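PDB 3BYQ: uncharacterized protein DUF1185, which is of unknown function but adopts a variant of the Bacillus chorismate mutase fold and may have a role in amino-acid metabolism. Local coordinates for residues 3-7 with 56-60; 32-36 with 64-68; 136-142 with 181-186. One frame throughout, in Å; residues are numbered along the deposited sequence.

Interaction 1. Residues 3-7 with 56-60; sequences SLIEI and ELRSL. With EDO (1,2-ethanediol), chain Q; EDO (1,2-ethanediol), chain X.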
ATOM      1  N   SER B   3      11.197 -26.799  21.565  1.00 32.74           N
ATOM      2  CA  SER B   3      10.059 -26.362  20.770  1.00 27.46           C
ATOM      3  C   SER B   3      10.483 -25.579  19.556  1.00 25.03           C
ATOM      4  O   SER B   3      11.418 -24.796  19.587  1.00 24.37           O
ATOM      5  CB  SER B   3       9.133 -25.479  21.593  1.00 29.09           C
ATOM      6  OG  SER B   3       8.039 -25.053  20.826  1.00 26.06           O
ATOM      7  N   LEU B   4       9.735 -25.800  18.496  1.00 22.45           N
ATOM      8  CA  LEU B   4       9.932 -25.084  17.231  1.00 22.15           C
ATOM      9  C   LEU B   4       9.032 -23.864  17.154  1.00 23.74           C
ATOM     10  O   LEU B   4       8.977 -23.184  16.107  1.00 25.07           O
ATOM     11  CB  LEU B   4       9.575 -25.999  16.054  1.00 21.20           C
ATOM     12  CG  LEU B   4      10.483 -27.194  15.827  1.00 20.16           C
ATOM     13  CD1 LEU B   4       9.881 -28.160  14.768  1.00 19.58           C
ATOM     14  CD2 LEU B   4      11.862 -26.659  15.422  1.00 18.57           C
ATOM     15  N   ILE B   5       8.331 -23.592  18.248  1.00 19.39           N
ATOM     16  CA  ILE B   5       7.321 -22.519  18.272  1.00 19.83           C
ATOM     17  C   ILE B   5       7.685 -21.453  19.265  1.00 20.68           C
ATOM     18  O   ILE B   5       7.627 -21.662  20.464  1.00 22.66           O
ATOM     19  CB  ILE B   5       5.929 -23.060  18.585  1.00 20.68           C
ATOM     20  CG1 ILE B   5       5.549 -24.160  17.582  1.00 24.18           C
ATOM     21  CG2 ILE B   5       4.891 -21.900  18.577  1.00 21.25           C
ATOM     22  CD1 ILE B   5       4.167 -24.759  17.853  1.00 28.55           C
ATOM     23  N   GLU B   6       8.072 -20.298  18.742  1.00 19.69           N
ATOM     24  CA  GLU B   6       8.434 -19.147  19.583  1.00 17.34           C
ATOM     25  C   GLU B   6       7.613 -17.948  19.142  1.00 18.33           C
ATOM     26  O   GLU B   6       7.843 -17.408  18.086  1.00 16.94           O
ATOM     27  CB  GLU B   6       9.914 -18.841  19.447  1.00 19.92           C
ATOM     28  CG  GLU B   6      10.784 -19.987  19.890  1.00 22.44           C
ATOM     29  CD  GLU B   6      12.251 -19.762  19.597  1.00 29.03           C
ATOM     30  OE1 GLU B   6      12.638 -18.679  19.099  1.00 26.06           O
ATOM     31  OE2 GLU B   6      13.022 -20.693  19.860  1.00 34.37           O
ATOM     32  N   ILE B   7       6.683 -17.528  19.992  1.00 18.10           N
ATOM     33  CA  ILE B   7       5.750 -16.418  19.667  1.00 16.29           C
ATOM     34  C   ILE B   7       6.302 -15.038  20.071  1.00 14.82           C
ATOM     35  O   ILE B   7       6.639 -14.799  21.239  1.00 17.36           O
ATOM     36  CB  ILE B   7       4.382 -16.635  20.372  1.00 17.08           C
ATOM     37  CG1 ILE B   7       3.791 -18.007  20.044  1.00 21.40           C
ATOM     38  CG2 ILE B   7       3.364 -15.507  20.004  1.00 19.21           C
ATOM     39  CD1 ILE B   7       2.574 -18.355  20.875  1.00 19.85           C
ATOM     40  N   GLU B  56       3.918 -30.061  15.588  1.00 20.86           N
ATOM     41  CA  GLU B  56       3.955 -29.208  16.773  1.00 20.81           C
ATOM     42  C   GLU B  56       2.994 -28.011  16.693  1.00 21.68           C
ATOM     43  O   GLU B  56       2.418 -27.599  17.695  1.00 22.04           O
ATOM     44  CB  GLU B  56       5.350 -28.719  17.108  1.00 23.62           C
ATOM     45  CG  GLU B  56       5.383 -28.216  18.548  1.00 31.46           C
ATOM     46  CD  GLU B  56       6.699 -27.611  18.969  1.00 36.34           C
ATOM     47  OE1 GLU B  56       7.722 -27.824  18.256  1.00 24.38           O
ATOM     48  OE2 GLU B  56       6.674 -26.938  20.043  1.00 32.18           O
ATOM     49  N   LEU B  57       2.803 -27.503  15.482  1.00 19.55           N
ATOM     50  CA  LEU B  57       1.923 -26.356  15.240  1.00 19.37           C
ATOM     51  C   LEU B  57       0.469 -26.621  15.584  1.00 20.03           C
ATOM     52  O   LEU B  57      -0.301 -25.690  15.767  1.00 20.44           O
ATOM     53  CB  LEU B  57       2.064 -25.843  13.802  1.00 21.84           C
ATOM     54  CG  LEU B  57       3.345 -25.038  13.546  1.00 21.07           C
ATOM     55  CD1 LEU B  57       3.614 -24.964  12.016  1.00 20.82           C
ATOM     56  CD2 LEU B  57       3.286 -23.645  14.214  1.00 24.10           C
ATOM     57  N   ARG B  58       0.097 -27.886  15.716  1.00 18.74           N
ATOM     58  CA  ARG B  58      -1.280 -28.187  16.096  1.00 18.58           C
ATOM     59  C   ARG B  58      -1.620 -27.500  17.418  1.00 20.12           C
ATOM     60  O   ARG B  58      -2.723 -27.009  17.578  1.00 20.18           O
ATOM     61  CB  ARG B  58      -1.513 -29.697  16.173  1.00 18.12           C
ATOM     62  CG  ARG B  58      -2.968 -30.121  16.231  1.00 25.20           C
ATOM     63  CD  ARG B  58      -3.620 -30.140  14.855  1.00 28.61           C
ATOM     64  NE  ARG B  58      -3.018 -31.149  13.990  1.00 25.71           N
ATOM     65  CZ  ARG B  58      -3.263 -32.456  14.079  1.00 35.64           C
ATOM     66  NH1 ARG B  58      -4.169 -32.933  14.914  1.00 34.57           N
ATOM     67  NH2 ARG B  58      -2.643 -33.292  13.268  1.00 29.29           N
ATOM     68  N   SER B  59      -0.640 -27.432  18.320  1.00 19.91           N
ATOM     69  CA  SER B  59      -0.847 -26.791  19.636  0.50 19.68           C
ATOM     70  C   SER B  59      -1.115 -25.294  19.503  1.00 19.66           C
ATOM     71  O   SER B  59      -1.854 -24.711  20.292  1.00 18.11           O
ATOM     72  CB  SER B  59       0.324 -27.026  20.595  0.50 21.96           C
ATOM     73  OG  SER B  59       1.526 -26.500  20.080  0.50 21.24           O
ATOM     74  N   LEU B  60      -0.488 -24.683  18.524  1.00 18.94           N
ATOM     75  CA  LEU B  60      -0.712 -23.256  18.233  1.00 17.97           C
ATOM     76  C   LEU B  60      -2.145 -23.090  17.711  1.00 17.30           C
ATOM     77  O   LEU B  60      -2.836 -22.149  18.068  1.00 18.88           O
ATOM     78  CB  LEU B  60       0.284 -22.752  17.197  1.00 19.08           C
ATOM     79  CG  LEU B  60       0.201 -21.252  16.902  1.00 19.40           C
ATOM     80  CD1 LEU B  60       0.539 -20.434  18.162  1.00 21.06           C
ATOM     81  CD2 LEU B  60       1.126 -20.867  15.718  1.00 16.66           C
TER
HETATM   82  C1  EDO Q 196      -5.674 -31.137  18.508  1.00 49.08           C
HETATM   83  O1  EDO Q 196      -4.383 -31.551  18.977  1.00 58.39           O
HETATM   84  C2  EDO Q 196      -6.289 -32.223  17.639  1.00 52.80           C
HETATM   85  O2  EDO Q 196      -6.503 -31.748  16.307  1.00 40.15           O
HETATM   86  C1  EDO X 203      15.107 -26.727  18.562  1.00 54.95           C
HETATM   87  O1  EDO X 203      16.088 -27.312  17.680  1.00 53.55           O
HETATM   88  C2  EDO X 203      14.112 -25.838  17.820  1.00 54.52           C
HETATM   89  O2  EDO X 203      14.213 -24.455  18.222  1.00 44.35           O
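The carboxylate of Glu-56 reaches from the helix to the N-terminal segment and takes a separate donor on each oxygen. OE1 accepts the backbone N of Leu-4 at 2.9 Å in a nearly straight bond. The N-H arrives on the syn side of that oxygen, 24° out of the carboxylate plane. OE2 accepts from Ser-3 OG at 2.5 Å, so short that the exact separation is doubtful. The carboxylate gets there because Glu-56 CG lies anti to the backbone N (chi1 -163°) and the chain runs on extended from CG.

Alongside the carboxylate, Ile-5 comes in from the opposite direction to Glu-56. Its CD1 lies 3.7 Å from Glu-56 CG and 3.9 Å from Leu-57 CD2, and also touches the backbone carbonyl O of Glu-56 at 3.3 Å. Farther along the helix, the side chains of Ile-7 and Leu-60 cross at a slant, CD1 to CD1 at 4.0 Å.

In the second shell, Ser-3 OG also accepts from Ile-5 N at 3.0 Å, which holds the hydroxyl between its own backbone and Glu-56. On the helix side, Glu-56 O takes the N of Ser-59. Leu-57 and Leu-60 continue inward onto Phe-164 of strand 161-169, while Arg-58 forms a salt bridge with Glu-100.

The serine hydroxyl thus closes an ST turn, and a helix carboxylate fastens the N-terminal lead-in to strand 7-17 against helix 51-72.

Interaction 2. Residues 32-36 with 64-68; sequences AASCA and LATEL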
ATOM      1  N   ALA B  32     -14.071 -12.593  13.748  1.00 18.41           N
ATOM      2  CA  ALA B  32     -12.901 -12.406  14.626  1.00 20.40           C
ATOM      3  C   ALA B  32     -11.727 -13.191  14.120  1.00 20.96           C
ATOM      4  O   ALA B  32     -11.899 -14.293  13.572  1.00 17.15           O
ATOM      5  CB  ALA B  32     -13.246 -12.820  16.074  1.00 20.23           C
ATOM      6  N   ALA B  33     -10.530 -12.621  14.291  1.00 19.53           N
ATOM      7  CA  ALA B  33      -9.304 -13.304  13.837  1.00 17.14           C
ATOM      8  C   ALA B  33      -8.321 -13.286  14.992  1.00 19.39           C
ATOM      9  O   ALA B  33      -8.221 -12.303  15.697  1.00 19.28           O
ATOM     10  CB  ALA B  33      -8.704 -12.606  12.624  1.00 18.47           C
ATOM     11  N   SER B  34      -7.663 -14.425  15.183  1.00 17.53           N
ATOM     12  CA  SER B  34      -6.613 -14.578  16.179  1.00 19.17           C
ATOM     13  C   SER B  34      -5.370 -14.952  15.398  1.00 21.34           C
ATOM     14  O   SER B  34      -5.365 -15.953  14.701  1.00 18.38           O
ATOM     15  CB  SER B  34      -6.950 -15.676  17.195  1.00 21.65           C
ATOM     16  OG  SER B  34      -5.962 -15.780  18.237  1.00 19.13           O
ATOM     17  N   CYS B  35      -4.333 -14.128  15.550  1.00 20.23           N
ATOM     18  CA  CYS B  35      -3.056 -14.288  14.850  1.00 18.62           C
ATOM     19  C   CYS B  35      -1.895 -14.388  15.828  1.00 17.54           C
ATOM     20  O   CYS B  35      -1.885 -13.749  16.912  1.00 19.25           O
ATOM     21  CB  CYS B  35      -2.780 -13.062  13.991  1.00 20.25           C
ATOM     22  SG  CYS B  35      -4.131 -12.626  12.799  1.00 29.19           S
ATOM     23  N   ALA B  36      -0.907 -15.172  15.415  1.00 18.15           N
ATOM     24  CA  ALA B  36       0.356 -15.309  16.133  1.00 14.55           C
ATOM     25  C   ALA B  36       1.514 -15.198  15.137  1.00 14.33           C
ATOM     26  O   ALA B  36       1.495 -15.843  14.066  1.00 17.13           O
ATOM     27  CB  ALA B  36       0.452 -16.650  16.869  1.00 14.69           C
ATOM     28  N   LEU B  64      -5.109 -20.696  19.501  1.00 19.42           N
ATOM     29  CA  LEU B  64      -5.818 -19.607  18.786  1.00 18.71           C
ATOM     30  C   LEU B  64      -7.299 -19.902  18.664  1.00 16.94           C
ATOM     31  O   LEU B  64      -8.142 -19.014  18.822  1.00 19.04           O
ATOM     32  CB  LEU B  64      -5.204 -19.363  17.399  1.00 19.05           C
ATOM     33  CG  LEU B  64      -3.700 -19.017  17.398  1.00 22.37           C
ATOM     34  CD1 LEU B  64      -3.210 -18.665  15.970  1.00 20.17           C
ATOM     35  CD2 LEU B  64      -3.324 -17.938  18.342  1.00 20.71           C
ATOM     36  N   ALA B  65      -7.617 -21.160  18.396  1.00 19.24           N
ATOM     37  CA  ALA B  65      -9.025 -21.546  18.229  1.00 18.27           C
ATOM     38  C   ALA B  65      -9.744 -21.376  19.553  1.00 17.74           C
ATOM     39  O   ALA B  65     -10.857 -20.914  19.603  1.00 17.78           O
ATOM     40  CB  ALA B  65      -9.166 -23.013  17.688  1.00 18.81           C
ATOM     41  N   THR B  66      -9.087 -21.774  20.625  1.00 17.84           N
ATOM     42  CA  THR B  66      -9.673 -21.636  21.985  1.00 19.33           C
ATOM     43  C   THR B  66      -9.942 -20.181  22.321  1.00 20.47           C
ATOM     44  O   THR B  66     -10.988 -19.828  22.863  1.00 19.71           O
ATOM     45  CB  THR B  66      -8.785 -22.305  23.056  1.00 21.03           C
ATOM     46  OG1 THR B  66      -8.649 -23.699  22.714  1.00 23.13           O
ATOM     47  CG2 THR B  66      -9.391 -22.190  24.422  1.00 22.48           C
ATOM     48  N   GLU B  67      -9.017 -19.322  21.934  1.00 19.33           N
ATOM     49  CA  GLU B  67      -9.178 -17.901  22.193  1.00 18.16           C
ATOM     50  C   GLU B  67     -10.398 -17.345  21.480  1.00 19.61           C
ATOM     51  O   GLU B  67     -11.140 -16.518  22.011  1.00 17.74           O
ATOM     52  CB  GLU B  67      -7.950 -17.128  21.745  1.00 19.63           C
ATOM     53  CG  GLU B  67      -8.055 -15.670  22.003  1.00 22.58           C
ATOM     54  CD  GLU B  67      -6.814 -14.883  21.576  1.00 24.42           C
ATOM     55  OE1 GLU B  67      -6.132 -15.293  20.597  1.00 23.64           O
ATOM     56  OE2 GLU B  67      -6.546 -13.847  22.228  1.00 29.13           O
ATOM     57  N   LEU B  68     -10.593 -17.804  20.252  1.00 17.43           N
ATOM     58  CA  LEU B  68     -11.716 -17.332  19.426  1.00 17.15           C
ATOM     59  C   LEU B  68     -13.048 -17.784  20.011  1.00 18.48           C
ATOM     60  O   LEU B  68     -13.992 -17.000  20.119  1.00 18.63           O
ATOM     61  CB  LEU B  68     -11.559 -17.772  17.983  1.00 17.40           C
ATOM     62  CG  LEU B  68     -10.536 -17.016  17.118  1.00 17.19           C
ATOM     63  CD1 LEU B  68     -10.278 -17.735  15.761  1.00 19.29           C
ATOM     64  CD2 LEU B  68     -11.000 -15.556  16.917  1.00 18.93           C
TER
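Ser-34 and Glu-67 meet because both have the first atom beyond CB anti to the backbone N: OG of the serine at chi1 -176°, and CG of the glutamate at -179°, with the rest of its chain extended. The serine therefore extends from the strand toward the helix and the carboxylate from the helix toward the strand, and Ser-34 OG donates to Glu-67 OE1 at 2.4 Å, a separation so short that the geometry of the bond is doubtful.

The same glutamate oxygen forms a salt bridge with Arg-10 of strand 7-17. OE1 thus takes both the serine hydroxyl and the arginine. A tetraethylene glycol molecule, probably from the crystallisation liquor, lies about 3 Å from the Glu-67 side chain.

Two leucines, one helical turn apart, pack beside Ser-34. Leu-64 brings CD2 to 3.4 Å from Ser-34 OG and sets CD1 3.7 Å from the backbone O of Ser-34; its CD2 also lies 4.3 Å from Ala-36 CB. Leu-68 CG packs on Ser-34 CB at 3.8 Å, and its CD2 rests on Ala-32 CB at 3.6 Å. The small side chains of Ala-32, Ser-34 and Ala-36 all point toward the helix. The axes of the two segments approach to 8.2 Å, with N-to-C directions 149° apart, roughly antiparallel.

This is helix-on-sheet packing in the interior of the chain. Strand 29-39 lies between strands 7-17 and 161-169, hydrogen-bonded to both; Leu-68 also covers Leu-166 and Met-168, and helix 51-72 also meets helix 98-109, through Ala-65 on Met-106 and Val-109.

Interaction 3. Residues 136-142 with 181-186; sequences YIHASYV and LTKEAV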
ATOM      1  N   TYR B 136     -19.621 -21.310   5.849  1.00 17.84           N
ATOM      2  CA  TYR B 136     -20.403 -22.003   6.911  1.00 16.62           C
ATOM      3  C   TYR B 136     -19.740 -23.285   7.354  1.00 16.66           C
ATOM      4  O   TYR B 136     -19.367 -24.156   6.546  1.00 18.09           O
ATOM      5  CB  TYR B 136     -21.814 -22.270   6.406  1.00 15.42           C
ATOM      6  CG  TYR B 136     -22.808 -22.835   7.385  1.00 12.63           C
ATOM      7  CD1 TYR B 136     -23.049 -22.232   8.593  1.00 20.25           C
ATOM      8  CD2 TYR B 136     -23.587 -23.907   7.023  1.00 17.09           C
ATOM      9  CE1 TYR B 136     -24.016 -22.743   9.451  1.00 19.33           C
ATOM     10  CE2 TYR B 136     -24.553 -24.413   7.848  1.00 18.01           C
ATOM     11  CZ  TYR B 136     -24.775 -23.823   9.064  1.00 21.60           C
ATOM     12  OH  TYR B 136     -25.725 -24.316   9.935  1.00 23.16           O
ATOM     13  N   ILE B 137     -19.711 -23.458   8.674  1.00 15.53           N
ATOM     14  CA  ILE B 137     -18.950 -24.577   9.272  1.00 16.28           C
ATOM     15  C   ILE B 137     -19.578 -25.949   9.047  1.00 16.37           C
ATOM     16  O   ILE B 137     -18.887 -26.960   9.168  1.00 18.47           O
ATOM     17  CB  ILE B 137     -18.669 -24.367  10.782  1.00 16.99           C
ATOM     18  CG1 ILE B 137     -19.895 -24.463  11.657  1.00 20.24           C
ATOM     19  CG2 ILE B 137     -17.866 -23.012  11.013  1.00 14.94           C
ATOM     20  CD1 ILE B 137     -19.504 -24.463  13.146  1.00 17.16           C
ATOM     21  N   HIS B 138     -20.861 -25.986   8.715  1.00 15.89           N
ATOM     22  CA  HIS B 138     -21.564 -27.253   8.596  1.00 16.85           C
ATOM     23  C   HIS B 138     -21.852 -27.708   7.179  1.00 18.83           C
ATOM     24  O   HIS B 138     -22.218 -28.864   6.952  1.00 20.93           O
ATOM     25  CB  HIS B 138     -22.889 -27.192   9.342  1.00 19.61           C
ATOM     26  CG  HIS B 138     -22.733 -26.928  10.798  1.00 18.33           C
ATOM     27  ND1 HIS B 138     -22.039 -27.772  11.637  1.00 19.69           N
ATOM     28  CD2 HIS B 138     -23.168 -25.899  11.564  1.00 23.87           C
ATOM     29  CE1 HIS B 138     -22.066 -27.285  12.865  1.00 21.13           C
ATOM     30  NE2 HIS B 138     -22.752 -26.151  12.853  1.00 23.10           N
ATOM     31  N   ALA B 139     -21.693 -26.793   6.240  1.00 17.50           N
ATOM     32  CA  ALA B 139     -22.028 -27.047   4.847  1.00 16.12           C
ATOM     33  C   ALA B 139     -21.472 -25.882   4.036  1.00 18.70           C
ATOM     34  O   ALA B 139     -21.999 -24.780   4.061  1.00 19.03           O
ATOM     35  CB  ALA B 139     -23.534 -27.144   4.630  1.00 14.90           C
ATOM     36  N   SER B 140     -20.393 -26.158   3.332  1.00 15.13           N
ATOM     37  CA  SER B 140     -19.648 -25.117   2.644  1.00 17.18           C
ATOM     38  C   SER B 140     -20.478 -24.337   1.630  1.00 17.33           C
ATOM     39  O   SER B 140     -20.165 -23.199   1.333  1.00 19.15           O
ATOM     40  CB  SER B 140     -18.419 -25.730   1.932  1.00 18.66           C
ATOM     41  OG  SER B 140     -18.820 -26.652   0.988  1.00 25.25           O
ATOM     42  N   TYR B 141     -21.512 -24.967   1.074  1.00 16.90           N
ATOM     43  CA  TYR B 141     -22.316 -24.313   0.020  1.00 18.78           C
ATOM     44  C   TYR B 141     -23.384 -23.349   0.484  1.00 19.15           C
ATOM     45  O   TYR B 141     -24.043 -22.748  -0.344  1.00 20.11           O
ATOM     46  CB  TYR B 141     -22.976 -25.348  -0.892  1.00 18.31           C
ATOM     47  CG  TYR B 141     -22.071 -25.971  -1.969  1.00 21.97           C
ATOM     48  CD1 TYR B 141     -21.326 -27.108  -1.721  1.00 19.99           C
ATOM     49  CD2 TYR B 141     -21.984 -25.396  -3.222  1.00 24.58           C
ATOM     50  CE1 TYR B 141     -20.489 -27.640  -2.688  1.00 21.53           C
ATOM     51  CE2 TYR B 141     -21.180 -25.925  -4.202  1.00 29.52           C
ATOM     52  CZ  TYR B 141     -20.437 -27.050  -3.938  1.00 24.58           C
ATOM     53  OH  TYR B 141     -19.648 -27.549  -4.939  1.00 24.45           O
ATOM     54  N   VAL B 142     -23.564 -23.164   1.783  1.00 17.88           N
ATOM     55  CA  VAL B 142     -24.638 -22.223   2.269  1.00 16.56           C
ATOM     56  C   VAL B 142     -24.280 -20.822   1.826  1.00 16.55           C
ATOM     57  O   VAL B 142     -23.358 -20.189   2.353  1.00 15.69           O
ATOM     58  CB  VAL B 142     -24.892 -22.349   3.772  1.00 16.63           C
ATOM     59  CG1 VAL B 142     -25.779 -21.223   4.290  1.00 17.66           C
ATOM     60  CG2 VAL B 142     -25.481 -23.747   4.072  1.00 17.02           C
ATOM     61  N   LEU B 181     -28.315 -22.477  -1.191  1.00 17.56           N
ATOM     62  CA  LEU B 181     -28.517 -23.417  -0.072  1.00 16.78           C
ATOM     63  C   LEU B 181     -28.591 -22.651   1.211  1.00 17.89           C
ATOM     64  O   LEU B 181     -27.783 -21.773   1.436  1.00 18.73           O
ATOM     65  CB  LEU B 181     -27.379 -24.437  -0.007  1.00 17.49           C
ATOM     66  CG  LEU B 181     -27.566 -25.597   0.980  1.00 20.92           C
ATOM     67  CD1 LEU B 181     -28.617 -26.580   0.474  1.00 20.04           C
ATOM     68  CD2 LEU B 181     -26.225 -26.283   1.268  1.00 20.38           C
ATOM     69  N   THR B 182     -29.572 -22.990   2.031  1.00 17.53           N
ATOM     70  CA  THR B 182     -29.775 -22.360   3.321  1.00 17.35           C
ATOM     71  C   THR B 182     -29.418 -23.337   4.402  1.00 18.16           C
ATOM     72  O   THR B 182     -29.288 -24.513   4.171  1.00 18.01           O
ATOM     73  CB  THR B 182     -31.246 -21.973   3.547  1.00 19.51           C
ATOM     74  OG1 THR B 182     -32.058 -23.161   3.581  1.00 17.86           O
ATOM     75  CG2 THR B 182     -31.738 -21.025   2.436  1.00 17.92           C
ATOM     76  N   LYS B 183     -29.259 -22.817   5.603  1.00 16.20           N
ATOM     77  CA  LYS B 183     -28.943 -23.645   6.786  1.00 17.87           C
ATOM     78  C   LYS B 183     -29.998 -24.710   6.967  1.00 19.62           C
ATOM     79  O   LYS B 183     -29.699 -25.865   7.266  1.00 20.39           O
ATOM     80  CB  LYS B 183     -28.826 -22.817   8.057  1.00 20.70           C
ATOM     81  CG  LYS B 183     -27.662 -21.881   8.038  1.00 20.90           C
ATOM     82  CD  LYS B 183     -27.463 -21.178   9.379  1.00 24.93           C
ATOM     83  CE  LYS B 183     -28.636 -20.350   9.826  1.00 31.34           C
ATOM     84  NZ  LYS B 183     -28.241 -19.707  11.097  1.00 29.83           N
ATOM     85  N   GLU B 184     -31.249 -24.317   6.750  1.00 16.91           N
ATOM     86  CA  GLU B 184     -32.385 -25.220   6.888  0.50 18.30           C
ATOM     87  C   GLU B 184     -32.430 -26.297   5.821  1.00 20.03           C
ATOM     88  O   GLU B 184     -33.005 -27.367   6.017  1.00 21.13           O
ATOM     89  CB  GLU B 184     -33.708 -24.437   6.858  0.50 18.40           C
ATOM     90  CG  GLU B 184     -33.895 -23.531   8.044  0.50 18.23           C
ATOM     91  CD  GLU B 184     -33.221 -22.167   7.919  0.50 19.24           C
ATOM     92  OE1 GLU B 184     -32.526 -21.857   6.917  0.50 15.79           O
ATOM     93  OE2 GLU B 184     -33.401 -21.377   8.865  0.50 29.25           O
ATOM     94  N   ALA B 185     -31.824 -26.012   4.689  1.00 18.03           N
ATOM     95  CA  ALA B 185     -31.823 -26.937   3.556  1.00 17.07           C
ATOM     96  C   ALA B 185     -30.681 -27.925   3.589  1.00 16.63           C
ATOM     97  O   ALA B 185     -30.685 -28.874   2.837  1.00 21.06           O
ATOM     98  CB  ALA B 185     -31.795 -26.171   2.223  1.00 18.46           C
ATOM     99  N   VAL B 186     -29.733 -27.728   4.483  1.00 15.69           N
ATOM    100  CA  VAL B 186     -28.598 -28.664   4.579  1.00 18.14           C
ATOM    101  C   VAL B 186     -29.161 -30.054   4.924  1.00 20.46           C
ATOM    102  O   VAL B 186     -29.837 -30.241   5.948  1.00 20.88           O
ATOM    103  CB  VAL B 186     -27.550 -28.208   5.595  1.00 19.45           C
ATOM    104  CG1 VAL B 186     -26.508 -29.336   5.888  1.00 20.39           C
ATOM    105  CG2 VAL B 186     -26.864 -26.922   5.137  1.00 18.28           C
TER
HETATM  106  O   HOH W   1     -27.284 -26.255   8.577  1.00 20.34           O
HETATM  107  O   HOH W   2     -25.654 -22.571  -2.491  1.00 33.65           O
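Apolar contacts carry most of this interface, and they converge on Val-142 and Val-186. Val-142 CG2 lies 3.6 Å from Val-186 CG2, the two side chains crossing at about a right angle, and the same methyl meets Leu-181 CD2 at 3.9 Å. Val-186 CG2 serves a second neighbour: it presses on Ala-139 CB at 3.4 Å, tighter than usual for two carbons. This methyl points inward because it is the branch beside the backbone N, with CG1 anti to that N (chi1 169°). Leu-181 CD2 completes the cluster by touching Tyr-141 CB.

The aliphatic part of Lys-183 crosses the Tyr-136 side chain at about a right angle, its CG lying 3.6 Å from CZ. A bend at chi3 (-60°) turns the end of the lysine, and NZ forms a salt bridge with Glu-78. Val-186 CG2 approaches the edge of the same ring, which also packs edge-to-face with His-145.

Polar links between the segments run through water. One molecule joins Tyr-136 OH to Lys-183 O, at 2.8 Å from each. Another donates to Tyr-141 O at 2.7 Å and accepts from Leu-181 N. Val-142 CA adds a CA-H...O contact to Leu-181 O.

Beyond the contact, Tyr-141 makes a cation-pi interaction with Arg-193 and packs on Met-116 of the third subunit.

With no direct hydrogen bond across it, the contact joins the loop after strand 130-136 to the C-terminal tail through close-fitting methyl groups, while water bridges link the backbone and hydroxyl groups at its margins.

How the interactions relate
Interactions 1 and 2 are neighbours on helix 51-72, their centres about 14 Å apart, and they touch where Leu-60 CD1 packs on Ala-36 CB at 4.0 Å. Their segments alternate along the chain (3-7, 32-36, 56-60, 64-68), so the N-terminal segment and strand 29-39 are held to successive parts of one helix. Interaction 3 follows in series and lies on the opposite side of the chain's centre from interaction 1, about 33 Å from it between centres and about 23 Å from interaction 2. Interaction 2 is buried, whereas 1 and 3 are only partly so: a helix packed on the mixed sheet inside, with the N-terminal segment and a loop near the C-terminal end packed farther out.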